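Local coordinates for protein bottromycin amidohydrolase (Streptomyces purpureus, PDB 6I5S) that probably hydrolyses an amide bond in a thiazoline-containing precursor, serving as the zinc-dependent gatekeeper amidohydrolase of bottromycin biosynthesis, at residues Phe40-Ala48 / Pro81-Gly89; Thr53-Val61 / Val66-Pro74. All coordinates share one frame; numbering follows the deposited sequence.

Contact 1 (Phe40-Ala48 / Pro81-Gly89); sequences FKAVGLIDA and PYDWYVTPG
Residues V43-L45 and W84-V86 pair as parallel strands in a mixed sheet of this amidohydrolase; the two short axes cross at -33°. Three backbone bonds stitch them: G44 N to W84 O (2.8 Å), V86 N to G44 O, and I46 N to V86 O. Ahead of the ladder, at the corner where segment 40-48 turns, at A42, A42 O takes a bond from D83 N (2.9 Å) and a weak, longer one from W84 N, so one carbonyl meets two successive N-H groups, one of them weakly, just where strand 84-88 begins.

On one face V43 CG1 lies 3.5 Å from V86 CG2, the two side chains slanting across each other. The same valine has CG1 anti to its nitrogen (chi1 166°), which leaves V43 CG2 beside that nitrogen and 4.1 Å from W84 CD1. Water 1 lies in the plane of the indole at its edge, accepting from W84 NE1, and it joins weakly to K41 N. On the other face the Y82 ring meets the backbone of G44 obliquely, with Y82 CE1 3.4 Å from G44 CA; a beta carbon on G44 would run into that ring atom. Farther along, I46 CD1 rests 4.1 Å from Y85 CB.

The strand carrying W84-P88 also pairs with strand 402-405, through Y85 with Y405 and T87 with V403. F404 packs against both F40 and W84, R406 makes a cation-pi contact with the indole, and strand 84-95 runs on to the zinc ligand H94.

Contact 2 (Thr53-Val61 / Val66-Pro74); sequences TAPPRDLEV and VAGWSPTPP
E60 faces two residues at once: A67 and G68 both lie opposite it, a classic beta bulge that shifts the register by one. The carbonyl oxygen of E60 accepts A67 N at 2.8 Å and, more weakly, G68 N at 3.4 Å, while E60 N gives a nearly straight bond (177°) to G68 O. At the backbone angles of G68 a beta carbon would jam against the A67 carbonyl oxygen. A67 CB lies 3.8 Å from E60 CG.

These strands, 57-62 and 65-71, form an antiparallel beta hairpin; L59 and W69 form the non-hydrogen-bonded pair between the bulge and the hydrogen-bonded pair D58-S70, their side chains alongside each other. Water 2 joins D58 O to S70 OG. With CG anti to its nitrogen (chi1 167°), L59 lays CD1 over one face of the indole, 3.6 Å from the centroid of the W69 six-membered ring and 10° off its normal, a CH-pi contact. R57 crosses the same tryptophan, R57 CD to W69 CB. Replacing W69 by an alanine is likely to take the aromatic face from the L59 methyl and open a gap beside V43 and L45, which the indole also touches.

At the open end of the hairpin, T72 N bonds to P56 O, and T72 OG1 stands 3.0 Å from D58 OD1 and 3.1 Å from P56 O. D58 OD1 also accepts from A42 N.

From the N terminus the chain runs up strand 38-41, turns at A42 and enters 43-45, then forms the 57-62/65-71 hairpin, which closes contact 2 across four intervening residues. It next passes into strand 84-95, whose return beside 43-45 closes contact 1 around the whole hairpin, so contact 2 is nested within contact 1. Strand 57-62 also pairs antiparallel with 38-41, making a three-stranded sheet, while 43-45 joins the mixed sheet; the corner at A42 is thus where the chain leaves one sheet for the other. Hydrogen bonds join the two contacts: V43 N to R57 O and Y82 OH to A54 O.

Contact 1 (Phe40-Ala48 / Pro81-Gly89)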
loop_
_atom_site.group_PDB
_atom_site.type_symbol
_atom_site.label_atom_id
_atom_site.label_comp_id
_atom_site.label_asym_id
_atom_site.label_seq_id
_atom_site.Cartn_x
_atom_site.Cartn_y
_atom_site.Cartn_z
ATOM N N PHE A 40 -14.505 0.929 23.831
ATOM C CA PHE A 40 -13.252 1.636 24.116
ATOM C C PHE A 40 -13.634 2.994 24.695
ATOM O O PHE A 40 -14.333 3.772 24.039
ATOM C CB PHE A 40 -12.395 1.819 22.850
ATOM C CG PHE A 40 -12.001 0.535 22.174
ATOM C CD1 PHE A 40 -10.860 -0.130 22.538
ATOM C CD2 PHE A 40 -12.794 -0.021 21.194
ATOM C CE1 PHE A 40 -10.522 -1.310 21.948
ATOM C CE2 PHE A 40 -12.449 -1.176 20.590
ATOM C CZ PHE A 40 -11.319 -1.833 20.966
ATOM N N LYS A 41 -13.182 3.283 25.909
ATOM C CA LYS A 41 -13.578 4.505 26.599
ATOM C C LYS A 41 -12.682 5.663 26.200
ATOM O O LYS A 41 -11.490 5.478 25.932
ATOM C CB LYS A 41 -13.505 4.314 28.117
ATOM C CG LYS A 41 -14.657 3.518 28.695
ATOM C CD LYS A 41 -14.183 2.450 29.669
ATOM C CE LYS A 41 -13.368 3.036 30.817
ATOM N NZ LYS A 41 -13.036 2.023 31.864
ATOM N N ALA A 42 -13.278 6.854 26.139
ATOM C CA ALA A 42 -12.535 8.101 26.047
ATOM C C ALA A 42 -11.632 8.136 24.814
ATOM O O ALA A 42 -10.430 8.405 24.902
ATOM C CB ALA A 42 -11.724 8.325 27.319
ATOM N N VAL A 43 -12.228 7.901 23.641
ATOM C CA VAL A 43 -11.477 7.817 22.398
ATOM C C VAL A 43 -11.536 9.178 21.736
ATOM O O VAL A 43 -12.620 9.774 21.642
ATOM C CB VAL A 43 -12.066 6.739 21.463
ATOM C CG1 VAL A 43 -11.524 6.855 20.058
ATOM C CG2 VAL A 43 -11.781 5.335 21.998
ATOM N N GLY A 44 -10.375 9.670 21.274
ATOM C CA GLY A 44 -10.332 10.829 20.413
ATOM C C GLY A 44 -10.205 10.412 18.944
ATOM O O GLY A 44 -9.163 9.904 18.503
ATOM N N LEU A 45 -11.278 10.557 18.189
ATOM C CA LEU A 45 -11.271 10.167 16.779
ATOM C C LEU A 45 -10.572 11.264 15.998
ATOM O O LEU A 45 -11.004 12.420 16.026
ATOM C CB LEU A 45 -12.686 9.955 16.252
ATOM C CG LEU A 45 -12.857 9.706 14.736
ATOM C CD1 LEU A 45 -12.111 8.464 14.328
ATOM C CD2 LEU A 45 -14.341 9.626 14.322
ATOM N N ILE A 46 -9.468 10.924 15.344
ATOM C CA ILE A 46 -8.757 11.891 14.515
ATOM C C ILE A 46 -9.399 11.931 13.132
ATOM O O ILE A 46 -9.624 10.885 12.503
ATOM C CB ILE A 46 -7.265 11.537 14.453
ATOM C CG1 ILE A 46 -6.664 11.654 15.878
ATOM C CG2 ILE A 46 -6.529 12.428 13.472
ATOM C CD1 ILE A 46 -5.227 11.204 15.952
ATOM N N ASP A 47 -9.739 13.135 12.686
ATOM C CA ASP A 47 -10.453 13.331 11.424
ATOM C C ASP A 47 -9.520 13.027 10.268
ATOM O O ASP A 47 -8.489 13.673 10.123
ATOM C CB ASP A 47 -10.968 14.766 11.315
ATOM C CG ASP A 47 -11.950 14.955 10.164
ATOM O OD1 ASP A 47 -12.401 13.944 9.595
ATOM O OD2 ASP A 47 -12.277 16.116 9.832
ATOM N N ALA A 48 -9.888 12.051 9.442
ATOM C CA ALA A 48 -8.976 11.555 8.413
ATOM C C ALA A 48 -8.527 12.649 7.449
ATOM O O ALA A 48 -7.483 12.497 6.805
ATOM C CB ALA A 48 -9.635 10.415 7.637
ATOM N N PRO A 81 -10.107 13.323 29.988
ATOM C CA PRO A 81 -8.920 13.153 29.138
ATOM C C PRO A 81 -9.110 12.036 28.124
ATOM O O PRO A 81 -9.995 11.187 28.253
ATOM C CB PRO A 81 -7.805 12.803 30.119
ATOM C CG PRO A 81 -8.499 12.261 31.336
ATOM C CD PRO A 81 -9.842 12.947 31.401
ATOM N N TYR A 82 -8.257 12.046 27.097
ATOM C CA TYR A 82 -8.274 10.976 26.109
ATOM C C TYR A 82 -7.506 9.780 26.660
ATOM O O TYR A 82 -6.380 9.927 27.146
ATOM C CB TYR A 82 -7.637 11.422 24.796
ATOM C CG TYR A 82 -8.344 12.525 24.053
ATOM C CD1 TYR A 82 -9.578 12.305 23.437
ATOM C CD2 TYR A 82 -7.758 13.780 23.923
ATOM C CE1 TYR A 82 -10.219 13.309 22.738
ATOM C CE2 TYR A 82 -8.399 14.810 23.211
ATOM C CZ TYR A 82 -9.627 14.569 22.621
ATOM O OH TYR A 82 -10.270 15.588 21.914
ATOM N N ASP A 83 -8.117 8.595 26.596
ATOM C CA ASP A 83 -7.364 7.371 26.838
ATOM C C ASP A 83 -6.725 6.858 25.559
ATOM O O ASP A 83 -5.739 6.118 25.596
ATOM C CB ASP A 83 -8.277 6.271 27.381
ATOM C CG ASP A 83 -8.725 6.536 28.812
ATOM O OD1 ASP A 83 -8.242 7.500 29.432
ATOM O OD2 ASP A 83 -9.594 5.780 29.280
ATOM N N TRP A 84 -7.318 7.195 24.434
ATOM C CA TRP A 84 -6.869 6.693 23.154
ATOM C C TRP A 84 -7.037 7.779 22.113
ATOM O O TRP A 84 -7.978 8.584 22.182
ATOM C CB TRP A 84 -7.685 5.506 22.679
ATOM C CG TRP A 84 -7.699 4.265 23.471
ATOM C CD1 TRP A 84 -8.716 3.817 24.246
ATOM C CD2 TRP A 84 -6.694 3.248 23.497
ATOM N NE1 TRP A 84 -8.403 2.594 24.771
ATOM C CE2 TRP A 84 -7.168 2.222 24.323
ATOM C CE3 TRP A 84 -5.436 3.114 22.919
ATOM C CZ2 TRP A 84 -6.424 1.084 24.592
ATOM C CZ3 TRP A 84 -4.714 1.971 23.185
ATOM C CH2 TRP A 84 -5.209 0.976 23.994
ATOM N N TYR A 85 -6.147 7.756 21.119
ATOM C CA TYR A 85 -6.318 8.491 19.874
ATOM C C TYR A 85 -6.441 7.473 18.749
ATOM O O TYR A 85 -5.663 6.510 18.709
ATOM C CB TYR A 85 -5.115 9.397 19.629
ATOM C CG TYR A 85 -4.900 10.440 20.664
ATOM C CD1 TYR A 85 -5.454 11.709 20.540
ATOM C CD2 TYR A 85 -4.151 10.167 21.797
ATOM C CE1 TYR A 85 -5.240 12.698 21.549
ATOM C CE2 TYR A 85 -3.946 11.151 22.780
ATOM C CZ TYR A 85 -4.495 12.407 22.620
ATOM O OH TYR A 85 -4.304 13.387 23.596
ATOM N N VAL A 86 -7.422 7.659 17.860
ATOM C CA VAL A 86 -7.776 6.639 16.891
ATOM C C VAL A 86 -7.807 7.238 15.503
ATOM O O VAL A 86 -8.383 8.308 15.288
ATOM C CB VAL A 86 -9.132 6.007 17.241
ATOM C CG1 VAL A 86 -9.679 5.229 16.111
ATOM C CG2 VAL A 86 -8.936 5.101 18.464
ATOM N N THR A 87 -7.227 6.515 14.554
ATOM C CA THR A 87 -7.391 6.781 13.138
ATOM C C THR A 87 -8.099 5.623 12.442
ATOM O O THR A 87 -8.088 4.491 12.934
ATOM C CB THR A 87 -6.028 7.005 12.447
ATOM O OG1 THR A 87 -5.282 5.779 12.416
ATOM C CG2 THR A 87 -5.208 8.014 13.230
ATOM N N PRO A 88 -8.689 5.871 11.273
ATOM C CA PRO A 88 -9.088 4.766 10.408
ATOM C C PRO A 88 -7.878 3.896 10.114
ATOM O O PRO A 88 -6.720 4.332 10.144
ATOM C CB PRO A 88 -9.566 5.474 9.149
ATOM C CG PRO A 88 -9.950 6.820 9.584
ATOM C CD PRO A 88 -8.936 7.177 10.612
ATOM N N GLY A 89 -8.146 2.642 9.801
ATOM C CA GLY A 89 -7.077 1.759 9.380
ATOM C C GLY A 89 -6.445 2.254 8.096
ATOM O O GLY A 89 -7.111 2.860 7.267
HETATM O O HOH W 1 -10.534 1.428 26.791
#

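Contact 2 (Thr53-Val61 / Val66-Pro74)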
loop_
_atom_site.group_PDB
_atom_site.type_symbol
_atom_site.label_atom_id
_atom_site.label_comp_id
_atom_site.label_asym_id
_atom_site.label_seq_id
_atom_site.Cartn_x
_atom_site.Cartn_y
_atom_site.Cartn_z
ATOM N N THR A 53 -8.834 16.366 16.356
ATOM C CA THR A 53 -9.352 15.299 17.200
ATOM C C THR A 53 -10.721 15.668 17.745
ATOM O O THR A 53 -10.881 16.721 18.351
ATOM C CB THR A 53 -8.377 15.037 18.344
ATOM O OG1 THR A 53 -7.066 14.876 17.793
ATOM C CG2 THR A 53 -8.765 13.782 19.140
ATOM N N ALA A 54 -11.693 14.776 17.585
ATOM C CA ALA A 54 -13.012 15.020 18.149
ATOM C C ALA A 54 -12.949 14.945 19.679
ATOM O O ALA A 54 -11.998 14.407 20.245
ATOM C CB ALA A 54 -14.018 14.004 17.612
ATOM N N PRO A 55 -13.957 15.464 20.366
ATOM C CA PRO A 55 -13.970 15.351 21.815
ATOM C C PRO A 55 -13.996 13.895 22.232
ATOM O O PRO A 55 -14.341 13.015 21.429
ATOM C CB PRO A 55 -15.251 16.097 22.232
ATOM C CG PRO A 55 -16.075 16.218 21.022
ATOM C CD PRO A 55 -15.078 16.294 19.889
ATOM N N PRO A 56 -13.623 13.595 23.473
ATOM C CA PRO A 56 -13.508 12.194 23.883
ATOM C C PRO A 56 -14.869 11.521 23.882
ATOM O O PRO A 56 -15.822 12.013 24.488
ATOM C CB PRO A 56 -12.927 12.291 25.305
ATOM C CG PRO A 56 -13.227 13.630 25.749
ATOM C CD PRO A 56 -13.241 14.512 24.551
ATOM N N ARG A 57 -14.951 10.372 23.234
ATOM C CA ARG A 57 -16.203 9.647 23.204
ATOM C C ARG A 57 -15.929 8.166 23.378
ATOM O O ARG A 57 -14.868 7.657 23.010
ATOM C CB ARG A 57 -16.938 9.902 21.899
ATOM C CG ARG A 57 -17.357 11.353 21.701
ATOM C CD ARG A 57 -18.278 11.478 20.494
ATOM N NE ARG A 57 -18.804 12.827 20.324
ATOM C CZ ARG A 57 -18.676 13.556 19.218
ATOM N NH1 ARG A 57 -18.054 13.063 18.143
ATOM N NH2 ARG A 57 -19.188 14.779 19.180
ATOM N N ASP A 58 -16.880 7.488 23.981
ATOM C CA ASP A 58 -16.765 6.050 24.146
ATOM C C ASP A 58 -17.239 5.369 22.880
ATOM O O ASP A 58 -18.361 5.602 22.410
ATOM C CB ASP A 58 -17.588 5.584 25.349
ATOM C CG ASP A 58 -17.158 6.208 26.671
ATOM O OD1 ASP A 58 -15.998 6.643 26.854
ATOM O OD2 ASP A 58 -18.007 6.227 27.585
ATOM N N LEU A 59 -16.385 4.514 22.340
ATOM C CA LEU A 59 -16.598 3.863 21.060
ATOM C C LEU A 59 -17.187 2.472 21.279
ATOM O O LEU A 59 -16.568 1.637 21.944
ATOM C CB LEU A 59 -15.256 3.761 20.332
ATOM C CG LEU A 59 -15.246 2.841 19.110
ATOM C CD1 LEU A 59 -16.222 3.356 18.037
ATOM C CD2 LEU A 59 -13.849 2.724 18.548
ATOM N N GLU A 60 -18.354 2.217 20.694
ATOM C CA GLU A 60 -18.995 0.910 20.755
ATOM C C GLU A 60 -18.798 0.179 19.437
ATOM O O GLU A 60 -19.160 0.696 18.365
ATOM C CB GLU A 60 -20.480 1.051 21.057
ATOM C CG GLU A 60 -21.168 -0.288 21.101
ATOM C CD GLU A 60 -22.649 -0.195 21.301
ATOM O OE1 GLU A 60 -23.157 0.908 21.600
ATOM O OE2 GLU A 60 -23.294 -1.252 21.152
ATOM N N VAL A 61 -18.183 -1.002 19.512
ATOM C CA VAL A 61 -18.017 -1.908 18.370
ATOM C C VAL A 61 -18.888 -3.131 18.621
ATOM O O VAL A 61 -18.822 -3.734 19.698
ATOM C CB VAL A 61 -16.544 -2.308 18.196
ATOM C CG1 VAL A 61 -16.381 -3.307 17.079
ATOM C CG2 VAL A 61 -15.683 -1.076 17.900
ATOM N N VAL A 66 -18.625 -0.472 13.569
ATOM C CA VAL A 66 -18.720 0.689 14.442
ATOM C C VAL A 66 -20.198 0.958 14.733
ATOM O O VAL A 66 -20.967 1.356 13.856
ATOM C CB VAL A 66 -18.028 1.900 13.817
ATOM C CG1 VAL A 66 -18.243 3.155 14.629
ATOM C CG2 VAL A 66 -16.552 1.612 13.680
ATOM N N ALA A 67 -20.603 0.735 15.977
ATOM C CA ALA A 67 -21.997 0.890 16.353
ATOM C C ALA A 67 -22.328 2.309 16.784
ATOM O O ALA A 67 -23.455 2.757 16.568
ATOM C CB ALA A 67 -22.358 -0.069 17.483
ATOM N N GLY A 68 -21.397 3.028 17.413
ATOM C CA GLY A 68 -21.726 4.363 17.857
ATOM C C GLY A 68 -20.677 4.932 18.780
ATOM O O GLY A 68 -19.730 4.260 19.198
ATOM N N TRP A 69 -20.895 6.197 19.109
ATOM C CA TRP A 69 -20.000 6.999 19.930
ATOM C C TRP A 69 -20.832 7.610 21.031
ATOM O O TRP A 69 -21.844 8.252 20.729
ATOM C CB TRP A 69 -19.354 8.127 19.098
ATOM C CG TRP A 69 -18.570 7.664 17.929
ATOM C CD1 TRP A 69 -19.038 7.446 16.679
ATOM C CD2 TRP A 69 -17.178 7.334 17.907
ATOM N NE1 TRP A 69 -18.033 6.977 15.877
ATOM C CE2 TRP A 69 -16.872 6.919 16.608
ATOM C CE3 TRP A 69 -16.163 7.346 18.865
ATOM C CZ2 TRP A 69 -15.590 6.525 16.237
ATOM C CZ3 TRP A 69 -14.894 6.960 18.488
ATOM C CH2 TRP A 69 -14.618 6.556 17.197
ATOM N N SER A 70 -20.407 7.447 22.309
ATOM C CA SER A 70 -21.130 8.044 23.440
ATOM C C SER A 70 -20.258 9.099 24.092
ATOM O O SER A 70 -19.119 8.778 24.453
ATOM C CB SER A 70 -21.525 6.979 24.481
ATOM O OG SER A 70 -22.383 6.001 23.917
ATOM N N PRO A 71 -20.709 10.340 24.283
ATOM C CA PRO A 71 -19.813 11.340 24.878
ATOM C C PRO A 71 -19.287 10.874 26.220
ATOM O O PRO A 71 -20.043 10.423 27.080
ATOM C CB PRO A 71 -20.692 12.585 25.036
ATOM C CG PRO A 71 -22.042 12.248 24.406
ATOM C CD PRO A 71 -21.890 10.963 23.665
ATOM N N THR A 72 -18.004 11.023 26.414
ATOM C CA THR A 72 -17.411 10.598 27.676
ATOM C C THR A 72 -17.766 11.578 28.800
ATOM O O THR A 72 -17.494 12.773 28.684
ATOM C CB THR A 72 -15.911 10.496 27.532
ATOM O OG1 THR A 72 -15.591 9.608 26.451
ATOM C CG2 THR A 72 -15.281 9.981 28.853
ATOM N N PRO A 73 -18.340 11.115 29.905
ATOM C CA PRO A 73 -18.763 12.056 30.959
ATOM C C PRO A 73 -17.570 12.814 31.520
ATOM O O PRO A 73 -16.460 12.263 31.604
ATOM C CB PRO A 73 -19.421 11.145 32.018
ATOM C CG PRO A 73 -18.830 9.828 31.811
ATOM C CD PRO A 73 -18.533 9.717 30.317
ATOM N N PRO A 74 -17.735 14.106 31.853
ATOM C CA PRO A 74 -16.627 14.852 32.469
ATOM C C PRO A 74 -16.074 14.159 33.724
ATOM O O PRO A 74 -16.854 13.647 34.536
ATOM C CB PRO A 74 -17.266 16.212 32.822
ATOM C CG PRO A 74 -18.420 16.341 31.885
ATOM C CD PRO A 74 -18.932 14.950 31.664
HETATM O O HOH W 2 -20.859 3.963 22.787
#